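Local coordinates for protein flavodoxin-like domain (Synechococcus elongatus PCC 6301, PDB 3HLY) that probably binds a flavin cofactor and passes electrons, as a flavodoxin-like domain within a larger cyanobacterial flavoprotein, at residues A[49-59]-A[79-90]; A[37-46]-A[67-75]. All coordinates share one frame; numbering follows the deposited sequence.

Interaction 1 pairs two inner strands of the parallel sheet, and interaction 2 packs two helix-bearing segments on one face of it; their centres lie about 14 Å apart. They share helix 42-51, and helix 66-78 of interaction 2 links the strands paired in interaction 1. Leu57 is the joint between them: its CD1 lies 3.9 Å from Leu37 CD1 and also 3.9 Å from Ile75 CD1, so the strand's side chain is seated between the two segments of interaction 2. In flavodoxins the flavin sits at the C-terminal edge of the sheet, which would place the Thr59 and Ser90 end of interaction 1 probably nearer that site than its Gln83 end.

Interaction 1: residues A[49-59]-A[79-90]; sequences VSSARGIVLGT and AHNKQAIGLFDS
Strands 54-58 and 84-88 run side by side as the parallel pair of a beta-alpha-beta crossover in the flavodoxin-like fold, helix 66-78 carrying the chain from one to the other. Their backbones are laced by a ladder that includes Ile55 N to Ala84 O, Gly86 N to Ile55 O (2.7 Å) and Leu57 N to Gly86 O. Gly86 lacks a beta carbon, which suits its place beside the branched Val56.

Phe88 folds its ring back over the partner strand: CG stands between the backbone N and the carbonyl carbon (chi1 72°), and Gly58 CA lies over the ring's centre in a CH-pi contact, 3.3 Å from the centroid. A beta carbon on Gly58 would collide with the ring. Val56 CG1 meets the same ring at its edge, the two side chains crossing at about a right angle. With an alanine in place of Phe88, Gly58 and Val56 would probably lose this aromatic cover, and a gap would be likely to open beside helix 14-27.

Past the strand ends, Thr59 and Ser90 are bound twice: Ser90 OG gives its proton to a lone pair of Thr59 O (2.6 Å), and Ser90 N reaches Thr59 OG1 (2.8 Å, nearly straight at 171°). At the other end, Gln83 extends toward the end of helix 42-51 and the loop after it, bringing NE2 within 2.8 Å of Ala52 O, while its OE1 accepts from His80 N, which stands above the amide plane.

The sheet is covered on both faces. Val56 and Phe88 belong to one, where Phe88 rests on Leu17 and Ile21 of helix 14-27; Ile85 and Leu87 turn to the other, against Phe105 and Leu101 of helix 98-107. Strand 3-7 pairs with the far edge of 54-58.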
ATOM      1  N   VAL A  49      -4.460   5.338   9.449  1.00 35.09           N
ATOM      2  CA  VAL A  49      -5.331   4.699   8.468  1.00 32.92           C
ATOM      3  C   VAL A  49      -6.701   5.365   8.332  1.00 40.19           C
ATOM      4  O   VAL A  49      -7.127   5.668   7.224  1.00 33.56           O
ATOM      5  CB  VAL A  49      -5.519   3.198   8.790  1.00 33.61           C
ATOM      6  CG1 VAL A  49      -6.384   2.526   7.731  1.00 30.99           C
ATOM      7  CG2 VAL A  49      -4.179   2.521   8.865  1.00 26.56           C
ATOM      8  N   SER A  50      -7.381   5.626   9.446  1.00 53.27           N
ATOM      9  CA  SER A  50      -8.720   6.221   9.379  1.00 52.15           C
ATOM     10  C   SER A  50      -8.804   7.573   8.674  1.00 55.17           C
ATOM     11  O   SER A  50      -9.819   7.886   8.038  1.00 56.33           O
ATOM     12  CB  SER A  50      -9.328   6.348  10.782  1.00 61.31           C
ATOM     13  OG  SER A  50     -10.741   6.521  10.702  1.00 64.05           O
ATOM     14  N   SER A  51      -7.747   8.373   8.782  1.00 53.40           N
ATOM     15  CA  SER A  51      -7.733   9.684   8.146  1.00 52.07           C
ATOM     16  C   SER A  51      -7.143   9.633   6.742  1.00 46.57           C
ATOM     17  O   SER A  51      -7.200  10.607   6.014  1.00 47.25           O
ATOM     18  CB  SER A  51      -6.937  10.672   8.995  1.00 55.60           C
ATOM     19  OG  SER A  51      -5.600  10.237   9.111  1.00 58.94           O
ATOM     20  N   ALA A  52      -6.572   8.493   6.371  1.00 37.13           N
ATOM     21  CA  ALA A  52      -5.976   8.338   5.054  1.00 33.53           C
ATOM     22  C   ALA A  52      -7.034   8.412   3.967  1.00 35.12           C
ATOM     23  O   ALA A  52      -8.100   7.833   4.097  1.00 40.95           O
ATOM     24  CB  ALA A  52      -5.250   6.999   4.967  1.00 32.49           C
ATOM     25  N   ARG A  53      -6.749   9.126   2.891  1.00 35.49           N
ATOM     26  CA  ARG A  53      -7.704   9.202   1.806  1.00 44.34           C
ATOM     27  C   ARG A  53      -7.453   7.939   0.969  1.00 46.19           C
ATOM     28  O   ARG A  53      -8.353   7.391   0.321  1.00 38.29           O
ATOM     29  CB  ARG A  53      -7.470  10.479   0.996  1.00 53.23           C
ATOM     30  CG  ARG A  53      -8.619  10.835   0.083  1.00 75.22           C
ATOM     31  CD  ARG A  53      -8.706  12.341  -0.197  1.00 81.40           C
ATOM     32  NE  ARG A  53      -9.559  12.610  -1.355  1.00 83.42           N
ATOM     33  CZ  ARG A  53     -10.847  12.286  -1.433  1.00 91.39           C
ATOM     34  NH1 ARG A  53     -11.451  11.685  -0.416  1.00 92.74           N
ATOM     35  NH2 ARG A  53     -11.525  12.532  -2.545  1.00 96.37           N
ATOM     36  N   GLY A  54      -6.218   7.458   1.033  1.00 36.89           N
ATOM     37  CA  GLY A  54      -5.850   6.277   0.295  1.00 29.99           C
ATOM     38  C   GLY A  54      -4.854   5.454   1.069  1.00 26.08           C
ATOM     39  O   GLY A  54      -4.087   5.967   1.896  1.00 23.78           O
ATOM     40  N   ILE A  55      -4.893   4.158   0.802  1.00 21.41           N
ATOM     41  CA  ILE A  55      -4.012   3.207   1.436  1.00 25.98           C
ATOM     42  C   ILE A  55      -3.262   2.411   0.354  1.00 25.46           C
ATOM     43  O   ILE A  55      -3.871   1.889  -0.570  1.00 26.04           O
ATOM     44  CB  ILE A  55      -4.812   2.220   2.289  1.00 29.01           C
ATOM     45  CG1 ILE A  55      -5.625   2.977   3.352  1.00 31.30           C
ATOM     46  CG2 ILE A  55      -3.880   1.221   2.924  1.00 37.11           C
ATOM     47  CD1 ILE A  55      -6.602   2.098   4.079  1.00 27.48           C
ATOM     48  N   VAL A  56      -1.947   2.345   0.471  1.00 19.52           N
ATOM     49  CA  VAL A  56      -1.132   1.573  -0.462  1.00 16.32           C
ATOM     50  C   VAL A  56      -0.441   0.526   0.395  1.00 20.45           C
ATOM     51  O   VAL A  56       0.199   0.861   1.399  1.00 25.99           O
ATOM     52  CB  VAL A  56      -0.082   2.432  -1.144  1.00 23.07           C
ATOM     53  CG1 VAL A  56       0.856   1.551  -1.983  1.00 22.79           C
ATOM     54  CG2 VAL A  56      -0.766   3.454  -2.020  1.00 22.85           C
ATOM     55  N   LEU A  57      -0.592  -0.732   0.007  1.00 17.41           N
ATOM     56  CA  LEU A  57      -0.000  -1.841   0.738  1.00 29.74           C
ATOM     57  C   LEU A  57       0.840  -2.783  -0.142  1.00 28.23           C
ATOM     58  O   LEU A  57       0.442  -3.141  -1.250  1.00 28.12           O
ATOM     59  CB  LEU A  57      -1.130  -2.635   1.396  1.00 37.94           C
ATOM     60  CG  LEU A  57      -0.787  -3.648   2.470  1.00 44.99           C
ATOM     61  CD1 LEU A  57      -0.198  -2.906   3.655  1.00 43.24           C
ATOM     62  CD2 LEU A  57      -2.047  -4.431   2.866  1.00 40.62           C
ATOM     63  N   GLY A  58       2.012  -3.166   0.346  1.00 26.20           N
ATOM     64  CA  GLY A  58       2.833  -4.110  -0.393  1.00 22.15           C
ATOM     65  C   GLY A  58       2.355  -5.465   0.101  1.00 34.07           C
ATOM     66  O   GLY A  58       1.909  -5.561   1.242  1.00 35.72           O
ATOM     67  N   THR A  59       2.413  -6.502  -0.728  1.00 26.62           N
ATOM     68  CA  THR A  59       1.959  -7.822  -0.284  1.00 28.40           C
ATOM     69  C   THR A  59       2.820  -8.381   0.835  1.00 41.83           C
ATOM     70  O   THR A  59       4.048  -8.380   0.757  1.00 39.75           O
ATOM     71  CB  THR A  59       1.958  -8.861  -1.415  1.00 32.51           C
ATOM     72  OG1 THR A  59       3.235  -8.859  -2.058  1.00 38.81           O
ATOM     73  CG2 THR A  59       0.866  -8.559  -2.430  1.00 34.77           C
ATOM     74  N   ALA A  79      -9.653   0.217   8.025  1.00 33.82           N
ATOM     75  CA  ALA A  79      -9.993   0.626   6.665  1.00 32.30           C
ATOM     76  C   ALA A  79     -11.507   0.712   6.516  1.00 36.15           C
ATOM     77  O   ALA A  79     -12.240  -0.077   7.121  1.00 43.11           O
ATOM     78  CB  ALA A  79      -9.422  -0.363   5.654  1.00 33.06           C
ATOM     79  N   HIS A  80     -11.974   1.654   5.702  1.00 29.74           N
ATOM     80  CA  HIS A  80     -13.407   1.825   5.522  1.00 31.74           C
ATOM     81  C   HIS A  80     -13.782   2.167   4.088  1.00 35.60           C
ATOM     82  O   HIS A  80     -12.906   2.392   3.246  1.00 39.31           O
ATOM     83  CB  HIS A  80     -13.914   2.906   6.471  1.00 32.90           C
ATOM     84  CG  HIS A  80     -13.262   4.231   6.276  1.00 31.06           C
ATOM     85  ND1 HIS A  80     -13.651   5.113   5.290  1.00 33.87           N
ATOM     86  CD2 HIS A  80     -12.222   4.815   6.916  1.00 32.86           C
ATOM     87  CE1 HIS A  80     -12.877   6.181   5.330  1.00 30.57           C
ATOM     88  NE2 HIS A  80     -12.002   6.025   6.306  1.00 28.37           N
ATOM     89  N   ASN A  81     -15.090   2.237   3.840  1.00 28.76           N
ATOM     90  CA  ASN A  81     -15.656   2.490   2.515  1.00 38.18           C
ATOM     91  C   ASN A  81     -15.452   3.797   1.769  1.00 43.19           C
ATOM     92  O   ASN A  81     -15.877   3.897   0.624  1.00 56.38           O
ATOM     93  CB  ASN A  81     -17.162   2.205   2.529  1.00 44.97           C
ATOM     94  CG  ASN A  81     -17.922   3.095   3.506  1.00 59.32           C
ATOM     95  OD1 ASN A  81     -17.795   4.323   3.491  1.00 67.67           O
ATOM     96  ND2 ASN A  81     -18.730   2.473   4.353  1.00 67.02           N
ATOM     97  N   LYS A  82     -14.824   4.797   2.368  1.00 32.77           N
ATOM     98  CA  LYS A  82     -14.645   6.059   1.656  1.00 46.56           C
ATOM     99  C   LYS A  82     -13.242   6.225   1.058  1.00 51.11           C
ATOM    100  O   LYS A  82     -12.903   7.292   0.534  1.00 53.86           O
ATOM    101  CB  LYS A  82     -14.937   7.210   2.596  1.00 42.06           C
ATOM    102  N   GLN A  83     -12.437   5.171   1.117  1.00 52.83           N
ATOM    103  CA  GLN A  83     -11.065   5.262   0.630  1.00 52.57           C
ATOM    104  C   GLN A  83     -10.649   4.284  -0.468  1.00 44.05           C
ATOM    105  O   GLN A  83     -11.361   3.318  -0.771  1.00 33.98           O
ATOM    106  CB  GLN A  83     -10.116   5.168   1.830  1.00 51.78           C
ATOM    107  CG  GLN A  83     -10.313   3.938   2.712  1.00 42.20           C
ATOM    108  CD  GLN A  83      -9.775   4.143   4.133  1.00 41.04           C
ATOM    109  OE1 GLN A  83      -9.703   3.204   4.926  1.00 34.90           O
ATOM    110  NE2 GLN A  83      -9.400   5.381   4.453  1.00 30.45           N
ATOM    111  N   ALA A  84      -9.498   4.567  -1.078  1.00 34.36           N
ATOM    112  CA  ALA A  84      -8.957   3.728  -2.153  1.00 26.74           C
ATOM    113  C   ALA A  84      -7.829   2.832  -1.639  1.00 28.46           C
ATOM    114  O   ALA A  84      -7.116   3.184  -0.703  1.00 26.56           O
ATOM    115  CB  ALA A  84      -8.440   4.605  -3.279  1.00 32.42           C
ATOM    116  N   ILE A  85      -7.669   1.675  -2.276  1.00 29.26           N
ATOM    117  CA  ILE A  85      -6.638   0.728  -1.915  1.00 23.95           C
ATOM    118  C   ILE A  85      -5.733   0.482  -3.121  1.00 27.17           C
ATOM    119  O   ILE A  85      -6.209   0.143  -4.207  1.00 21.96           O
ATOM    120  CB  ILE A  85      -7.247  -0.626  -1.464  1.00 21.87           C
ATOM    121  CG1 ILE A  85      -6.127  -1.631  -1.182  1.00 29.40           C
ATOM    122  CG2 ILE A  85      -8.196  -1.173  -2.522  1.00 24.19           C
ATOM    123  CD1 ILE A  85      -5.271  -1.251  -0.004  1.00 23.28           C
ATOM    124  N   GLY A  86      -4.443   0.717  -2.930  1.00 29.26           N
ATOM    125  CA  GLY A  86      -3.476   0.474  -3.986  1.00 19.90           C
ATOM    126  C   GLY A  86      -2.659  -0.711  -3.524  1.00 25.08           C
ATOM    127  O   GLY A  86      -2.063  -0.672  -2.451  1.00 35.36           O
ATOM    128  N   LEU A  87      -2.645  -1.778  -4.309  1.00 23.26           N
ATOM    129  CA  LEU A  87      -1.885  -2.964  -3.952  1.00 25.86           C
ATOM    130  C   LEU A  87      -0.710  -3.178  -4.915  1.00 25.07           C
ATOM    131  O   LEU A  87      -0.807  -2.875  -6.099  1.00 28.53           O
ATOM    132  CB  LEU A  87      -2.810  -4.186  -3.981  1.00 15.63           C
ATOM    133  CG  LEU A  87      -3.901  -4.176  -2.905  1.00 30.20           C
ATOM    134  CD1 LEU A  87      -4.890  -5.308  -3.137  1.00 27.51           C
ATOM    135  CD2 LEU A  87      -3.257  -4.303  -1.524  1.00 28.98           C
ATOM    136  N   PHE A  88       0.403  -3.667  -4.384  1.00 31.56           N
ATOM    137  CA  PHE A  88       1.577  -3.977  -5.197  1.00 33.27           C
ATOM    138  C   PHE A  88       2.251  -5.225  -4.645  1.00 43.31           C
ATOM    139  O   PHE A  88       2.393  -5.390  -3.433  1.00 40.88           O
ATOM    140  CB  PHE A  88       2.563  -2.799  -5.248  1.00 34.98           C
ATOM    141  CG  PHE A  88       3.327  -2.547  -3.971  1.00 29.24           C
ATOM    142  CD1 PHE A  88       4.497  -3.242  -3.693  1.00 27.65           C
ATOM    143  CD2 PHE A  88       2.926  -1.540  -3.089  1.00 36.55           C
ATOM    144  CE1 PHE A  88       5.267  -2.932  -2.561  1.00 32.33           C
ATOM    145  CE2 PHE A  88       3.689  -1.222  -1.951  1.00 31.43           C
ATOM    146  CZ  PHE A  88       4.862  -1.914  -1.688  1.00 21.84           C
ATOM    147  N   ASP A  89       2.633  -6.124  -5.541  1.00 49.75           N
ATOM    148  CA  ASP A  89       3.298  -7.349  -5.126  1.00 45.79           C
ATOM    149  C   ASP A  89       4.732  -6.999  -4.733  1.00 40.74           C
ATOM    150  O   ASP A  89       5.470  -6.409  -5.521  1.00 39.89           O
ATOM    151  CB  ASP A  89       3.283  -8.355  -6.272  1.00 56.94           C
ATOM    152  CG  ASP A  89       3.737  -9.731  -5.842  1.00 63.58           C
ATOM    153  OD1 ASP A  89       3.389 -10.709  -6.540  1.00 74.19           O
ATOM    154  OD2 ASP A  89       4.445  -9.837  -4.812  1.00 61.89           O
ATOM    155  N   SER A  90       5.116  -7.355  -3.512  1.00 31.20           N
ATOM    156  CA  SER A  90       6.454  -7.064  -3.019  1.00 37.79           C
ATOM    157  C   SER A  90       7.544  -8.002  -3.547  1.00 47.87           C
ATOM    158  O   SER A  90       8.738  -7.704  -3.423  1.00 44.14           O
ATOM    159  CB  SER A  90       6.448  -7.088  -1.494  1.00 47.55           C
ATOM    160  OG  SER A  90       6.016  -8.342  -1.011  1.00 62.07           O
TER

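Interaction 2: residues A[37-46]-A[67-75]; sequences LRAVDPQELI and AVATALSTI
Leu37 and Ile75 cross at about a right angle, CD2 of the leucine 4.0 Å from CD1 of the isoleucine, in the layer of helices on one face of the flavodoxin-like alpha/beta sandwich. Here helix 42-51 and the loop leading into it pack beside helix 66-78; the short segments 42-46 and 67-75 run 9.8 Å apart at a 26° angle.

Ala71 turns its CB toward the 37-46 segment, and this small methyl lets the chain come close: Leu37 CB rests 4.0 Å from Ala71 CB, and Leu37 O is 3.6 Å from that methyl. Ala67, one turn earlier, likewise offers only a methyl, to Arg38 O.

Leu45 has CG anti to its own backbone N (chi1 180°), which carries CD2 across to helix 66-78, into the angle between Ala71 O (3.6 Å) and Thr74 CB (3.9 Å); the Leu45 and Thr74 side chains cross obliquely. A branched aliphatic residue fits here, since its flank also touches Val35 of the neighbouring strand.

Nearer the solvent, Ile46 and Thr74 meet at about a right angle, Ile46 CG1 to Thr74 CG2 at a tight 3.3 Å. The threonine thus divides its work: CG2 packs across the contact, whereas OG1 turns back to its own helix and bonds to Thr70 O, approaching from the opposite face of that carbonyl to Thr74 N.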
ATOM      1  N   LEU A  37       5.512  -1.974   8.690  1.00 31.70           N
ATOM      2  CA  LEU A  37       4.637  -2.888   9.412  1.00 35.54           C
ATOM      3  C   LEU A  37       5.378  -3.738  10.457  1.00 47.39           C
ATOM      4  O   LEU A  37       4.804  -4.125  11.479  1.00 48.32           O
ATOM      5  CB  LEU A  37       3.901  -3.762   8.399  1.00 35.14           C
ATOM      6  CG  LEU A  37       3.181  -2.924   7.318  1.00 40.87           C
ATOM      7  CD1 LEU A  37       2.505  -3.831   6.314  1.00 33.81           C
ATOM      8  CD2 LEU A  37       2.159  -1.991   7.967  1.00 32.01           C
ATOM      9  N   ARG A  38       6.653  -4.014  10.200  1.00 47.11           N
ATOM     10  CA  ARG A  38       7.477  -4.798  11.110  1.00 40.41           C
ATOM     11  C   ARG A  38       7.698  -4.100  12.441  1.00 46.81           C
ATOM     12  O   ARG A  38       8.000  -4.761  13.431  1.00 57.85           O
ATOM     13  CB  ARG A  38       8.868  -5.051  10.534  1.00 33.80           C
ATOM     14  CG  ARG A  38       8.994  -5.893   9.299  1.00 41.02           C
ATOM     15  CD  ARG A  38      10.476  -6.004   8.993  1.00 44.39           C
ATOM     16  NE  ARG A  38      10.765  -6.614   7.703  1.00 48.58           N
ATOM     17  CZ  ARG A  38      10.790  -7.921   7.482  1.00 51.87           C
ATOM     18  NH1 ARG A  38      10.542  -8.774   8.471  1.00 46.28           N
ATOM     19  NH2 ARG A  38      11.080  -8.372   6.268  1.00 66.99           N
ATOM     20  N   ALA A  39       7.563  -2.778  12.477  1.00 45.04           N
ATOM     21  CA  ALA A  39       7.834  -2.060  13.718  1.00 51.21           C
ATOM     22  C   ALA A  39       6.934  -0.899  14.134  1.00 45.87           C
ATOM     23  O   ALA A  39       7.104  -0.360  15.227  1.00 56.58           O
ATOM     24  CB  ALA A  39       9.278  -1.582  13.689  1.00 57.57           C
ATOM     25  N   VAL A  40       5.985  -0.502  13.297  1.00 50.20           N
ATOM     26  CA  VAL A  40       5.130   0.633  13.643  1.00 51.69           C
ATOM     27  C   VAL A  40       4.222   0.394  14.845  1.00 55.23           C
ATOM     28  O   VAL A  40       3.815  -0.732  15.111  1.00 51.94           O
ATOM     29  CB  VAL A  40       4.244   1.054  12.444  1.00 45.66           C
ATOM     30  CG1 VAL A  40       3.211  -0.020  12.156  1.00 41.17           C
ATOM     31  CG2 VAL A  40       3.564   2.374  12.740  1.00 41.39           C
ATOM     32  N   ASP A  41       3.904   1.470  15.560  1.00 55.84           N
ATOM     33  CA  ASP A  41       3.031   1.394  16.727  1.00 62.52           C
ATOM     34  C   ASP A  41       1.573   1.312  16.276  1.00 53.94           C
ATOM     35  O   ASP A  41       1.093   2.171  15.544  1.00 51.66           O
ATOM     36  CB  ASP A  41       3.239   2.619  17.619  1.00 64.96           C
ATOM     37  N   PRO A  42       0.846   0.276  16.730  1.00 53.16           N
ATOM     38  CA  PRO A  42      -0.561   0.046  16.386  1.00 63.44           C
ATOM     39  C   PRO A  42      -1.520   1.217  16.610  1.00 68.73           C
ATOM     40  O   PRO A  42      -2.401   1.471  15.789  1.00 68.90           O
ATOM     41  CB  PRO A  42      -0.928  -1.169  17.241  1.00 62.54           C
ATOM     42  CG  PRO A  42       0.370  -1.915  17.324  1.00 57.51           C
ATOM     43  CD  PRO A  42       1.347  -0.800  17.606  1.00 45.76           C
ATOM     44  N   GLN A  43      -1.346   1.924  17.721  1.00 73.63           N
ATOM     45  CA  GLN A  43      -2.210   3.050  18.068  1.00 77.27           C
ATOM     46  C   GLN A  43      -2.164   4.204  17.067  1.00 69.54           C
ATOM     47  O   GLN A  43      -3.191   4.796  16.736  1.00 66.71           O
ATOM     48  CB  GLN A  43      -1.857   3.558  19.468  1.00 78.17           C
ATOM     49  N   GLU A  44      -0.970   4.538  16.597  1.00 63.66           N
ATOM     50  CA  GLU A  44      -0.838   5.612  15.630  1.00 66.63           C
ATOM     51  C   GLU A  44      -1.257   5.103  14.255  1.00 66.97           C
ATOM     52  O   GLU A  44      -1.907   5.823  13.490  1.00 61.85           O
ATOM     53  CB  GLU A  44       0.600   6.126  15.603  1.00 72.10           C
ATOM     54  CG  GLU A  44       1.655   5.047  15.466  1.00 80.98           C
ATOM     55  CD  GLU A  44       3.062   5.612  15.547  1.00 89.01           C
ATOM     56  OE1 GLU A  44       4.035   4.826  15.469  1.00 88.46           O
ATOM     57  OE2 GLU A  44       3.190   6.850  15.690  1.00 87.29           O
ATOM     58  N   LEU A  45      -0.888   3.859  13.951  1.00 62.87           N
ATOM     59  CA  LEU A  45      -1.247   3.247  12.678  1.00 47.52           C
ATOM     60  C   LEU A  45      -2.746   3.447  12.489  1.00 52.94           C
ATOM     61  O   LEU A  45      -3.193   3.885  11.431  1.00 55.63           O
ATOM     62  CB  LEU A  45      -0.902   1.756  12.693  1.00 40.59           C
ATOM     63  CG  LEU A  45      -1.207   0.912  11.453  1.00 35.55           C
ATOM     64  CD1 LEU A  45      -0.387   1.398  10.266  1.00 37.86           C
ATOM     65  CD2 LEU A  45      -0.889  -0.541  11.741  1.00 34.93           C
ATOM     66  N   ILE A  46      -3.514   3.160  13.539  1.00 52.99           N
ATOM     67  CA  ILE A  46      -4.969   3.307  13.506  1.00 63.03           C
ATOM     68  C   ILE A  46      -5.423   4.696  13.055  1.00 63.66           C
ATOM     69  O   ILE A  46      -6.255   4.834  12.155  1.00 67.15           O
ATOM     70  CB  ILE A  46      -5.586   3.032  14.898  1.00 66.66           C
ATOM     71  CG1 ILE A  46      -5.311   1.586  15.310  1.00 78.31           C
ATOM     72  CG2 ILE A  46      -7.086   3.284  14.865  1.00 66.02           C
ATOM     73  CD1 ILE A  46      -5.825   1.233  16.694  1.00 86.23           C
ATOM     74  N   ALA A  67       4.258  -9.113  14.918  1.00 63.02           N
ATOM     75  CA  ALA A  67       4.070  -7.690  14.798  1.00 48.50           C
ATOM     76  C   ALA A  67       3.322  -7.291  13.557  1.00 51.07           C
ATOM     77  O   ALA A  67       2.380  -6.502  13.626  1.00 52.60           O
ATOM     78  CB  ALA A  67       5.408  -6.964  14.903  1.00 40.23           C
ATOM     79  N   VAL A  68       3.720  -7.875  12.437  1.00 44.23           N
ATOM     80  CA  VAL A  68       3.108  -7.571  11.166  1.00 49.07           C
ATOM     81  C   VAL A  68       1.699  -8.132  10.970  1.00 50.94           C
ATOM     82  O   VAL A  68       0.930  -7.578  10.191  1.00 48.69           O
ATOM     83  CB  VAL A  68       4.049  -7.993   9.995  1.00 62.27           C
ATOM     84  CG1 VAL A  68       4.785  -9.239  10.357  1.00 65.43           C
ATOM     85  CG2 VAL A  68       3.255  -8.223   8.703  1.00 52.87           C
ATOM     86  N   ALA A  69       1.349  -9.216  11.657  1.00 37.60           N
ATOM     87  CA  ALA A  69       0.003  -9.756  11.527  1.00 44.84           C
ATOM     88  C   ALA A  69      -0.895  -8.805  12.292  1.00 53.01           C
ATOM     89  O   ALA A  69      -2.038  -8.542  11.906  1.00 50.48           O
ATOM     90  CB  ALA A  69      -0.082 -11.147  12.132  1.00 42.41           C
ATOM     91  N   THR A  70      -0.365  -8.291  13.396  1.00 51.06           N
ATOM     92  CA  THR A  70      -1.107  -7.351  14.226  1.00 62.02           C
ATOM     93  C   THR A  70      -1.255  -6.045  13.444  1.00 60.74           C
ATOM     94  O   THR A  70      -2.299  -5.392  13.473  1.00 69.80           O
ATOM     95  CB  THR A  70      -0.353  -7.059  15.539  1.00 65.40           C
ATOM     96  OG1 THR A  70      -0.041  -8.291  16.193  1.00 69.24           O
ATOM     97  CG2 THR A  70      -1.203  -6.211  16.460  1.00 66.39           C
ATOM     98  N   ALA A  71      -0.183  -5.664  12.759  1.00 40.32           N
ATOM     99  CA  ALA A  71      -0.190  -4.453  11.953  1.00 47.63           C
ATOM    100  C   ALA A  71      -1.225  -4.637  10.836  1.00 46.66           C
ATOM    101  O   ALA A  71      -2.087  -3.786  10.618  1.00 36.29           O
ATOM    102  CB  ALA A  71       1.202  -4.223  11.357  1.00 37.71           C
ATOM    103  N   LEU A  72      -1.140  -5.776  10.153  1.00 37.52           N
ATOM    104  CA  LEU A  72      -2.043  -6.088   9.055  1.00 44.29           C
ATOM    105  C   LEU A  72      -3.494  -6.040   9.528  1.00 51.79           C
ATOM    106  O   LEU A  72      -4.326  -5.360   8.923  1.00 47.17           O
ATOM    107  CB  LEU A  72      -1.717  -7.470   8.493  1.00 49.05           C
ATOM    108  CG  LEU A  72      -1.896  -7.645   6.984  1.00 64.35           C
ATOM    109  CD1 LEU A  72      -0.884  -6.770   6.248  1.00 61.99           C
ATOM    110  CD2 LEU A  72      -1.704  -9.114   6.605  1.00 81.75           C
ATOM    111  N   SER A  73      -3.788  -6.750  10.619  1.00 53.38           N
ATOM    112  CA  SER A  73      -5.141  -6.785  11.174  1.00 45.32           C
ATOM    113  C   SER A  73      -5.630  -5.393  11.550  1.00 47.92           C
ATOM    114  O   SER A  73      -6.818  -5.079  11.425  1.00 45.59           O
ATOM    115  CB  SER A  73      -5.182  -7.681  12.412  1.00 47.50           C
ATOM    116  OG  SER A  73      -4.916  -9.033  12.073  1.00 70.34           O
ATOM    117  N   THR A  74      -4.710  -4.551  12.009  1.00 47.44           N
ATOM    118  CA  THR A  74      -5.072  -3.203  12.404  1.00 51.32           C
ATOM    119  C   THR A  74      -5.500  -2.342  11.211  1.00 52.24           C
ATOM    120  O   THR A  74      -6.329  -1.437  11.355  1.00 52.48           O
ATOM    121  CB  THR A  74      -3.909  -2.514  13.135  1.00 50.62           C
ATOM    122  OG1 THR A  74      -3.497  -3.326  14.245  1.00 56.07           O
ATOM    123  CG2 THR A  74      -4.345  -1.152  13.646  1.00 42.59           C
ATOM    124  N   ILE A  75      -4.922  -2.610  10.041  1.00 41.07           N
ATOM    125  CA  ILE A  75      -5.279  -1.858   8.837  1.00 33.75           C
ATOM    126  C   ILE A  75      -6.691  -2.283   8.419  1.00 41.67           C
ATOM    127  O   ILE A  75      -7.562  -1.445   8.190  1.00 38.06           O
ATOM    128  CB  ILE A  75      -4.264  -2.132   7.685  1.00 23.16           C
ATOM    129  CG1 ILE A  75      -2.893  -1.554   8.064  1.00 27.58           C
ATOM    130  CG2 ILE A  75      -4.777  -1.544   6.363  1.00 22.56           C
ATOM    131  CD1 ILE A  75      -1.765  -1.910   7.106  1.00 24.42           C
TER